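Local structure of putative aspartate aminotransferase (Thermus thermophilus, 1IUG) at residues L125-S133 and A158-V169; E270-K278 and V284-G292. The protein probably catalyses the pyridoxal-phosphate-dependent transfer of amino groups between amino acids, such as aspartate, and 2-oxo acids. All coordinates share one frame; numbering follows the deposited sequence.

Contact 1 (L125-S133 and A158-V169)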
loop_
_atom_site.group_PDB
_atom_site.type_symbol
_atom_site.label_atom_id
_atom_site.label_comp_id
_atom_site.label_asym_id
_atom_site.label_seq_id
_atom_site.Cartn_x
_atom_site.Cartn_y
_atom_site.Cartn_z
ATOM N N LEU A 125 -13.779 -22.144 -4.251
ATOM C CA LEU A 125 -12.884 -22.372 -5.382
ATOM C C LEU A 125 -12.170 -21.047 -5.663
ATOM O O LEU A 125 -12.799 -19.978 -5.676
ATOM C CB LEU A 125 -13.680 -22.791 -6.623
ATOM C CG LEU A 125 -12.909 -22.870 -7.946
ATOM C CD1 LEU A 125 -11.875 -23.985 -7.903
ATOM C CD2 LEU A 125 -13.871 -23.089 -9.100
ATOM N N LEU A 126 -10.852 -21.108 -5.821
ATOM C CA LEU A 126 -10.071 -19.911 -6.106
ATOM C C LEU A 126 -9.469 -20.075 -7.484
ATOM O O LEU A 126 -8.795 -21.069 -7.762
ATOM C CB LEU A 126 -8.975 -19.711 -5.057
ATOM C CG LEU A 126 -9.442 -19.495 -3.618
ATOM C CD1 LEU A 126 -8.225 -19.371 -2.700
ATOM C CD2 LEU A 126 -10.324 -18.252 -3.531
ATOM N N LEU A 127 -9.722 -19.104 -8.352
ATOM C CA LEU A 127 -9.225 -19.162 -9.719
ATOM C C LEU A 127 -8.497 -17.903 -10.159
ATOM O O LEU A 127 -8.804 -16.804 -9.706
ATOM C CB LEU A 127 -10.395 -19.399 -10.681
ATOM C CG LEU A 127 -11.201 -20.693 -10.572
ATOM C CD1 LEU A 127 -12.523 -20.529 -11.319
ATOM C CD2 LEU A 127 -10.400 -21.863 -11.124
ATOM N N VAL A 128 -7.523 -18.083 -11.044
ATOM C CA VAL A 128 -6.779 -16.970 -11.611
ATOM C C VAL A 128 -7.298 -16.849 -13.046
ATOM O O VAL A 128 -7.128 -17.763 -13.859
ATOM C CB VAL A 128 -5.251 -17.219 -11.594
ATOM C CG1 VAL A 128 -4.528 -16.112 -12.343
ATOM C CG2 VAL A 128 -4.754 -17.256 -10.160
ATOM N N HIS A 129 -7.991 -15.749 -13.320
ATOM C CA HIS A 129 -8.578 -15.500 -14.633
ATOM C C HIS A 129 -7.511 -15.445 -15.728
ATOM O O HIS A 129 -7.557 -16.205 -16.698
ATOM C CB HIS A 129 -9.390 -14.204 -14.601
ATOM C CG HIS A 129 -10.329 -14.052 -15.755
ATOM N ND1 HIS A 129 -10.475 -15.019 -16.726
ATOM C CD2 HIS A 129 -11.175 -13.051 -16.089
ATOM C CE1 HIS A 129 -11.370 -14.617 -17.611
ATOM N NE2 HIS A 129 -11.809 -13.426 -17.247
ATOM N N SER A 130 -6.550 -14.545 -15.558
ATOM C CA SER A 130 -5.458 -14.395 -16.505
ATOM C C SER A 130 -4.152 -14.709 -15.773
ATOM O O SER A 130 -3.711 -13.943 -14.912
ATOM C CB SER A 130 -5.446 -12.973 -17.066
ATOM O OG SER A 130 -4.299 -12.749 -17.864
ATOM N N GLU A 131 -3.590 -15.883 -16.060
ATOM C CA GLU A 131 -2.342 -16.321 -15.441
ATOM C C GLU A 131 -1.203 -15.648 -16.200
ATOM O O GLU A 131 -0.674 -16.183 -17.180
ATOM C CB GLU A 131 -2.234 -17.855 -15.493
ATOM C CG GLU A 131 -0.963 -18.442 -14.873
ATOM C CD GLU A 131 -0.706 -17.959 -13.450
ATOM O OE1 GLU A 131 -1.327 -18.494 -12.506
ATOM O OE2 GLU A 131 0.131 -17.049 -13.273
ATOM N N THR A 132 -0.842 -14.457 -15.736
ATOM C CA THR A 132 0.195 -13.641 -16.359
ATOM C C THR A 132 1.543 -14.323 -16.598
ATOM O O THR A 132 2.229 -14.024 -17.584
ATOM C CB THR A 132 0.417 -12.351 -15.555
ATOM O OG1 THR A 132 -0.849 -11.867 -15.087
ATOM C CG2 THR A 132 1.053 -11.289 -16.435
ATOM N N SER A 133 1.909 -15.244 -15.710
ATOM C CA SER A 133 3.176 -15.959 -15.822
ATOM C C SER A 133 3.243 -16.866 -17.047
ATOM O O SER A 133 4.323 -17.102 -17.593
ATOM C CB SER A 133 3.437 -16.782 -14.558
ATOM O OG SER A 133 2.502 -17.839 -14.421
ATOM N N ALA A 158 -11.917 -14.891 -7.488
ATOM C CA ALA A 158 -11.054 -14.819 -8.662
ATOM C C ALA A 158 -9.999 -13.718 -8.668
ATOM O O ALA A 158 -10.199 -12.633 -8.123
ATOM C CB ALA A 158 -11.900 -14.715 -9.914
ATOM N N ASP A 159 -8.862 -14.040 -9.273
ATOM C CA ASP A 159 -7.758 -13.105 -9.430
ATOM C C ASP A 159 -7.975 -12.540 -10.830
ATOM O O ASP A 159 -7.805 -13.251 -11.819
ATOM C CB ASP A 159 -6.415 -13.852 -9.354
ATOM C CG ASP A 159 -5.199 -12.960 -9.674
ATOM O OD1 ASP A 159 -5.322 -11.952 -10.402
ATOM O OD2 ASP A 159 -4.092 -13.294 -9.216
ATOM N N MET A 160 -8.394 -11.279 -10.902
ATOM C CA MET A 160 -8.631 -10.609 -12.178
ATOM C C MET A 160 -7.642 -9.455 -12.353
ATOM O O MET A 160 -7.950 -8.451 -13.007
ATOM C CB MET A 160 -10.066 -10.075 -12.243
ATOM C CG MET A 160 -11.154 -11.141 -12.342
ATOM S SD MET A 160 -12.796 -10.373 -12.362
ATOM C CE MET A 160 -13.845 -11.780 -12.490
ATOM N N VAL A 161 -6.446 -9.613 -11.784
ATOM C CA VAL A 161 -5.423 -8.577 -11.858
ATOM C C VAL A 161 -5.033 -8.207 -13.279
ATOM O O VAL A 161 -4.841 -7.023 -13.564
ATOM C CB VAL A 161 -4.173 -8.910 -11.009
ATOM C CG1 VAL A 161 -3.128 -7.824 -11.175
ATOM C CG2 VAL A 161 -4.553 -9.012 -9.533
ATOM N N THR A 162 -4.901 -9.198 -14.164
ATOM C CA THR A 162 -4.562 -8.902 -15.559
ATOM C C THR A 162 -5.695 -9.170 -16.548
ATOM O O THR A 162 -5.449 -9.420 -17.728
ATOM C CB THR A 162 -3.260 -9.594 -16.048
ATOM O OG1 THR A 162 -3.339 -11.004 -15.839
ATOM C CG2 THR A 162 -2.051 -9.027 -15.332
ATOM N N SER A 163 -6.932 -9.176 -16.054
ATOM C CA SER A 163 -8.093 -9.355 -16.921
ATOM C C SER A 163 -8.958 -8.088 -16.871
ATOM O O SER A 163 -9.603 -7.733 -17.859
ATOM C CB SER A 163 -8.905 -10.601 -16.547
ATOM O OG SER A 163 -9.416 -10.537 -15.229
ATOM N N LEU A 164 -8.924 -7.382 -15.740
ATOM C CA LEU A 164 -9.694 -6.147 -15.585
ATOM C C LEU A 164 -9.185 -5.087 -16.561
ATOM O O LEU A 164 -8.012 -4.718 -16.518
ATOM C CB LEU A 164 -9.591 -5.609 -14.153
ATOM C CG LEU A 164 -10.411 -4.343 -13.859
ATOM C CD1 LEU A 164 -11.896 -4.667 -13.891
ATOM C CD2 LEU A 164 -10.030 -3.759 -12.515
ATOM N N LEU A 165 -10.075 -4.616 -17.436
ATOM C CA LEU A 165 -9.764 -3.596 -18.449
ATOM C C LEU A 165 -8.828 -4.095 -19.555
ATOM O O LEU A 165 -8.282 -3.310 -20.333
ATOM C CB LEU A 165 -9.184 -2.333 -17.801
ATOM C CG LEU A 165 -9.955 -1.042 -18.086
ATOM C CD1 LEU A 165 -11.310 -1.098 -17.409
ATOM C CD2 LEU A 165 -9.167 0.161 -17.600
ATOM N N VAL A 166 -8.653 -5.408 -19.615
ATOM C CA VAL A 166 -7.805 -6.032 -20.619
ATOM C C VAL A 166 -8.707 -6.938 -21.453
ATOM O O VAL A 166 -8.631 -6.948 -22.676
ATOM C CB VAL A 166 -6.677 -6.855 -19.954
ATOM C CG1 VAL A 166 -5.837 -7.548 -21.000
ATOM C CG2 VAL A 166 -5.805 -5.945 -19.112
ATOM N N GLY A 167 -9.586 -7.656 -20.763
ATOM C CA GLY A 167 -10.532 -8.549 -21.402
ATOM C C GLY A 167 -11.884 -8.403 -20.725
ATOM O O GLY A 167 -12.036 -7.610 -19.790
ATOM N N GLU A 168 -12.874 -9.148 -21.205
ATOM C CA GLU A 168 -14.219 -9.108 -20.639
ATOM C C GLU A 168 -14.248 -9.723 -19.250
ATOM O O GLU A 168 -13.701 -10.808 -19.030
ATOM C CB GLU A 168 -15.203 -9.861 -21.537
ATOM C CG GLU A 168 -15.577 -9.135 -22.824
ATOM C CD GLU A 168 -16.471 -7.922 -22.589
ATOM O OE1 GLU A 168 -16.552 -7.067 -23.497
ATOM O OE2 GLU A 168 -17.104 -7.826 -21.511
ATOM N N VAL A 169 -14.880 -9.019 -18.316
ATOM C CA VAL A 169 -15.005 -9.489 -16.940
ATOM C C VAL A 169 -16.372 -9.124 -16.357
ATOM O O VAL A 169 -17.042 -8.201 -16.827
ATOM C CB VAL A 169 -13.903 -8.892 -16.003
ATOM C CG1 VAL A 169 -12.513 -9.338 -16.438
ATOM C CG2 VAL A 169 -13.995 -7.368 -15.963
HETATM O O HOH W 1 -5.628 -12.275 -13.701
#
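Ser-130 and Thr-132 both reach the hydroxyl of Thr-162, whose OG1 lies 2.8 Å from Ser-130 OG and 2.7 Å from Thr-132 OG1, each a hydrogen bond. A chi1 of 55° sets Thr-162 OG1 between its own backbone N and carbonyl carbon, where both hydroxyls can grip it. The chain of bonds runs on, from Ser-130 OG to Ser-281 OG and from Thr-132 OG1 to O3 of the cofactor-bearing lysine at position 185. Within the strands, Val-128 and Asp-159 lie side by side on one face, with Val-128 CG2 3.9 Å from Asp-159 CB. His-129 N donates to Asp-159 O (2.9 Å), and Asp-159 OD1 accepts from Val-161 N, two residues on, in an Asx turn. With CG anti to the backbone N (chi1 -164°), the His-129 imidazole swings onto the loop: Ser-163 OG comes obliquely to within 3.2 Å of His-129 CD2, and Val-169 CG1 meets the ring edge. Replacing His-129 by alanine would probably open a gap beside Ser-163 and Val-169, leaving that loop less firmly fixed. Water 1 joins Ser-130 N, Asp-159 O and Thr-162 N where the two segments part. Parallel strands spreading at their C-terminal ends into cofactor-facing loops are characteristic of the large domain of fold type I pyridoxal-phosphate enzymes.

Contact 2 (E270-K278 and V284-G292)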
loop_
_atom_site.group_PDB
_atom_site.type_symbol
_atom_site.label_atom_id
_atom_site.label_comp_id
_atom_site.label_asym_id
_atom_site.label_seq_id
_atom_site.Cartn_x
_atom_site.Cartn_y
_atom_site.Cartn_z
ATOM N N GLU A 270 5.419 -16.372 -36.977
ATOM C CA GLU A 270 6.003 -16.349 -38.315
ATOM C C GLU A 270 7.526 -16.482 -38.199
ATOM O O GLU A 270 8.193 -16.920 -39.136
ATOM C CB GLU A 270 5.632 -15.067 -39.070
ATOM C CG GLU A 270 6.248 -13.797 -38.506
ATOM C CD GLU A 270 6.145 -12.605 -39.448
ATOM O OE1 GLU A 270 5.054 -12.371 -40.015
ATOM O OE2 GLU A 270 7.163 -11.899 -39.611
ATOM N N GLY A 271 8.059 -16.111 -37.036
ATOM C CA GLY A 271 9.488 -16.212 -36.792
ATOM C C GLY A 271 9.888 -17.587 -36.282
ATOM O O GLY A 271 11.050 -17.817 -35.944
ATOM N N GLY A 272 8.914 -18.490 -36.189
ATOM C CA GLY A 272 9.180 -19.843 -35.733
ATOM C C GLY A 272 9.119 -20.112 -34.239
ATOM O O GLY A 272 9.544 -21.180 -33.796
ATOM N N LEU A 273 8.595 -19.168 -33.460
ATOM C CA LEU A 273 8.494 -19.350 -32.014
ATOM C C LEU A 273 7.222 -20.100 -31.652
ATOM O O LEU A 273 6.218 -20.014 -32.357
ATOM C CB LEU A 273 8.512 -18.007 -31.285
ATOM C CG LEU A 273 9.665 -17.045 -31.556
ATOM C CD1 LEU A 273 9.546 -15.865 -30.612
ATOM C CD2 LEU A 273 10.998 -17.741 -31.365
ATOM N N ARG A 274 7.268 -20.820 -30.537
ATOM C CA ARG A 274 6.126 -21.592 -30.071
ATOM C C ARG A 274 5.462 -20.948 -28.857
ATOM O O ARG A 274 6.126 -20.653 -27.863
ATOM C CB ARG A 274 6.565 -23.021 -29.722
ATOM C CG ARG A 274 5.881 -24.102 -30.546
ATOM C CD ARG A 274 4.369 -24.066 -30.346
ATOM N NE ARG A 274 3.640 -24.780 -31.391
ATOM C CZ ARG A 274 2.341 -24.626 -31.637
ATOM N NH1 ARG A 274 1.614 -23.783 -30.912
ATOM N NH2 ARG A 274 1.768 -25.303 -32.626
ATOM N N PRO A 275 4.144 -20.682 -28.944
ATOM C CA PRO A 275 3.367 -20.075 -27.855
ATOM C C PRO A 275 3.314 -21.007 -26.645
ATOM O O PRO A 275 3.317 -22.228 -26.792
ATOM C CB PRO A 275 1.977 -19.920 -28.476
ATOM C CG PRO A 275 2.278 -19.708 -29.915
ATOM C CD PRO A 275 3.339 -20.748 -30.176
ATOM N N VAL A 276 3.260 -20.425 -25.451
ATOM C CA VAL A 276 3.204 -21.207 -24.220
ATOM C C VAL A 276 1.801 -21.706 -23.853
ATOM O O VAL A 276 1.622 -22.890 -23.573
ATOM C CB VAL A 276 3.815 -20.426 -23.030
ATOM C CG1 VAL A 276 3.702 -21.229 -21.745
ATOM C CG2 VAL A 276 5.264 -20.099 -23.315
ATOM N N PRO A 277 0.788 -20.818 -23.867
ATOM C CA PRO A 277 -0.577 -21.234 -23.519
ATOM C C PRO A 277 -1.426 -21.786 -24.670
ATOM O O PRO A 277 -1.080 -21.637 -25.841
ATOM C CB PRO A 277 -1.176 -19.943 -22.981
ATOM C CG PRO A 277 -0.595 -18.925 -23.918
ATOM C CD PRO A 277 0.857 -19.350 -24.041
ATOM N N LYS A 278 -2.531 -22.441 -24.310
ATOM C CA LYS A 278 -3.483 -23.000 -25.274
ATOM C C LYS A 278 -4.581 -21.949 -25.437
ATOM O O LYS A 278 -5.086 -21.717 -26.532
ATOM C CB LYS A 278 -4.118 -24.292 -24.739
ATOM C CG LYS A 278 -3.145 -25.385 -24.317
ATOM C CD LYS A 278 -2.259 -25.841 -25.477
ATOM C CE LYS A 278 -1.282 -26.947 -25.062
ATOM N NZ LYS A 278 -1.400 -27.351 -23.627
ATOM N N VAL A 284 -0.734 -10.568 -22.144
ATOM C CA VAL A 284 0.677 -10.814 -22.423
ATOM C C VAL A 284 0.863 -11.895 -23.482
ATOM O O VAL A 284 -0.028 -12.718 -23.701
ATOM C CB VAL A 284 1.402 -11.240 -21.102
ATOM C CG1 VAL A 284 0.746 -12.479 -20.516
ATOM C CG2 VAL A 284 2.892 -11.473 -21.328
ATOM N N ALA A 285 1.990 -11.836 -24.189
ATOM C CA ALA A 285 2.337 -12.824 -25.209
ATOM C C ALA A 285 3.558 -13.588 -24.695
ATOM O O ALA A 285 4.632 -13.008 -24.501
ATOM C CB ALA A 285 2.654 -12.143 -26.538
ATOM N N ALA A 286 3.374 -14.879 -24.427
ATOM C CA ALA A 286 4.451 -15.718 -23.913
ATOM C C ALA A 286 4.989 -16.664 -24.981
ATOM O O ALA A 286 4.220 -17.331 -25.675
ATOM C CB ALA A 286 3.970 -16.500 -22.698
ATOM N N PHE A 287 6.315 -16.722 -25.095
ATOM C CA PHE A 287 6.969 -17.573 -26.085
ATOM C C PHE A 287 8.042 -18.476 -25.499
ATOM O O PHE A 287 8.736 -18.103 -24.551
ATOM C CB PHE A 287 7.644 -16.724 -27.168
ATOM C CG PHE A 287 6.702 -15.872 -27.961
ATOM C CD1 PHE A 287 6.638 -14.500 -27.740
ATOM C CD2 PHE A 287 5.897 -16.434 -28.942
ATOM C CE1 PHE A 287 5.782 -13.698 -28.489
ATOM C CE2 PHE A 287 5.038 -15.643 -29.698
ATOM C CZ PHE A 287 4.978 -14.269 -29.472
ATOM N N TYR A 288 8.180 -19.664 -26.081
ATOM C CA TYR A 288 9.225 -20.595 -25.668
ATOM C C TYR A 288 10.479 -20.141 -26.412
ATOM O O TYR A 288 10.412 -19.796 -27.597
ATOM C CB TYR A 288 8.888 -22.033 -26.085
ATOM C CG TYR A 288 7.984 -22.767 -25.126
ATOM C CD1 TYR A 288 6.671 -23.083 -25.476
ATOM C CD2 TYR A 288 8.443 -23.156 -23.867
ATOM C CE1 TYR A 288 5.835 -23.769 -24.598
ATOM C CE2 TYR A 288 7.614 -23.842 -22.979
ATOM C CZ TYR A 288 6.311 -24.143 -23.354
ATOM O OH TYR A 288 5.486 -24.813 -22.481
ATOM N N LEU A 289 11.602 -20.083 -25.705
ATOM C CA LEU A 289 12.867 -19.687 -26.312
ATOM C C LEU A 289 13.300 -20.723 -27.345
ATOM O O LEU A 289 13.109 -21.924 -27.148
ATOM C CB LEU A 289 13.958 -19.561 -25.243
ATOM C CG LEU A 289 14.013 -18.285 -24.404
ATOM C CD1 LEU A 289 14.965 -18.483 -23.240
ATOM C CD2 LEU A 289 14.454 -17.115 -25.265
ATOM N N PRO A 290 13.847 -20.267 -28.486
ATOM C CA PRO A 290 14.298 -21.193 -29.529
ATOM C C PRO A 290 15.434 -22.054 -28.985
ATOM O O PRO A 290 16.112 -21.673 -28.023
ATOM C CB PRO A 290 14.799 -20.257 -30.626
ATOM C CG PRO A 290 13.972 -19.027 -30.434
ATOM C CD PRO A 290 13.966 -18.870 -28.938
ATOM N N GLU A 291 15.636 -23.215 -29.596
ATOM C CA GLU A 291 16.685 -24.134 -29.170
ATOM C C GLU A 291 18.077 -23.506 -29.286
ATOM O O GLU A 291 18.442 -22.977 -30.337
ATOM C CB GLU A 291 16.621 -25.418 -30.003
ATOM C CG GLU A 291 17.366 -26.592 -29.393
ATOM C CD GLU A 291 16.795 -27.002 -28.046
ATOM O OE1 GLU A 291 15.615 -27.416 -27.998
ATOM O OE2 GLU A 291 17.527 -26.904 -27.036
ATOM N N GLY A 292 18.832 -23.540 -28.189
ATOM C CA GLY A 292 20.179 -22.994 -28.198
ATOM C C GLY A 292 20.367 -21.557 -27.744
ATOM O O GLY A 292 21.419 -21.221 -27.197
HETATM O O HOH W 2 9.918 -21.415 -29.674
#
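Leu-273 and Val-276 each set a methyl over an aromatic ring of the facing strand, and these two CH-pi contacts dress a short beta hairpin made of strands 274-275 and 285-288. Within the chain, 274-275 is the outermost strand of a mixed sheet, with 320-323 on the other side of 285-288. The chain enters it from helix 250-270 through a Schellman motif at Gly-272.

Leu-273 and Phe-287 cross at about a right angle. The CD1 methyl of Leu-273 stands 4.2 Å from the centroid of the Phe-287 ring, above its face but displaced toward the rim, while Leu-273 CB lies 3.8 Å from Phe-287 CD2. Phe-287 also meets the rings of Tyr-265 and Phe-321, which places Leu-273 at the border of an aromatic cluster between helix 250-270 and the sheet.

The second pair is more centred. Val-276 CG2 lies 4.0 Å from the centroid of the Tyr-288 ring, only 13° off its normal. Val-276 has CG1 anti to the backbone N (chi1 178°), which leaves CG2 to serve both that ring and Ala-286 CB. The edge of the tyrosine, meanwhile, runs along the backbone, with CD1 3.4 Å from Arg-274 O.

Backbone bonds fasten the strands on both sides of Pro-275, whose nitrogen cannot donate. Tyr-288 N gives a nearly straight bond to Arg-274 O, whereas Val-276 N meets Ala-286 O from 48° out of the carbonyl plane, at 3.2 Å. Water 2 bridges Arg-274 N and Tyr-288 O. Beyond it the other branch of Leu-273 presses on the proline that follows the strand, where CD2 lies 3.4 Å from Pro-290 CG, closer than carbons usually pack.

The centres of contacts 1 and 2 are about 22 Å apart, in two different sheets, yet their ends meet: Thr-132 O of contact 1 packs 3.6 Å from Val-284 CG1 of contact 2. Arg-322, a predicted substrate-binding residue, lies beside this junction, its side chain about 4 Å from the side chains of both Thr-132 and Ala-286. Ser-281, the outer partner of Ser-130, belongs to the loop joining the two segments of contact 2, so the hairpin also reaches into the hydroxyl network of contact 1. Contact 1 thus lies on the cofactor side, next to the modified lysine, while contact 2 borders the probable substrate site from the smaller sheet.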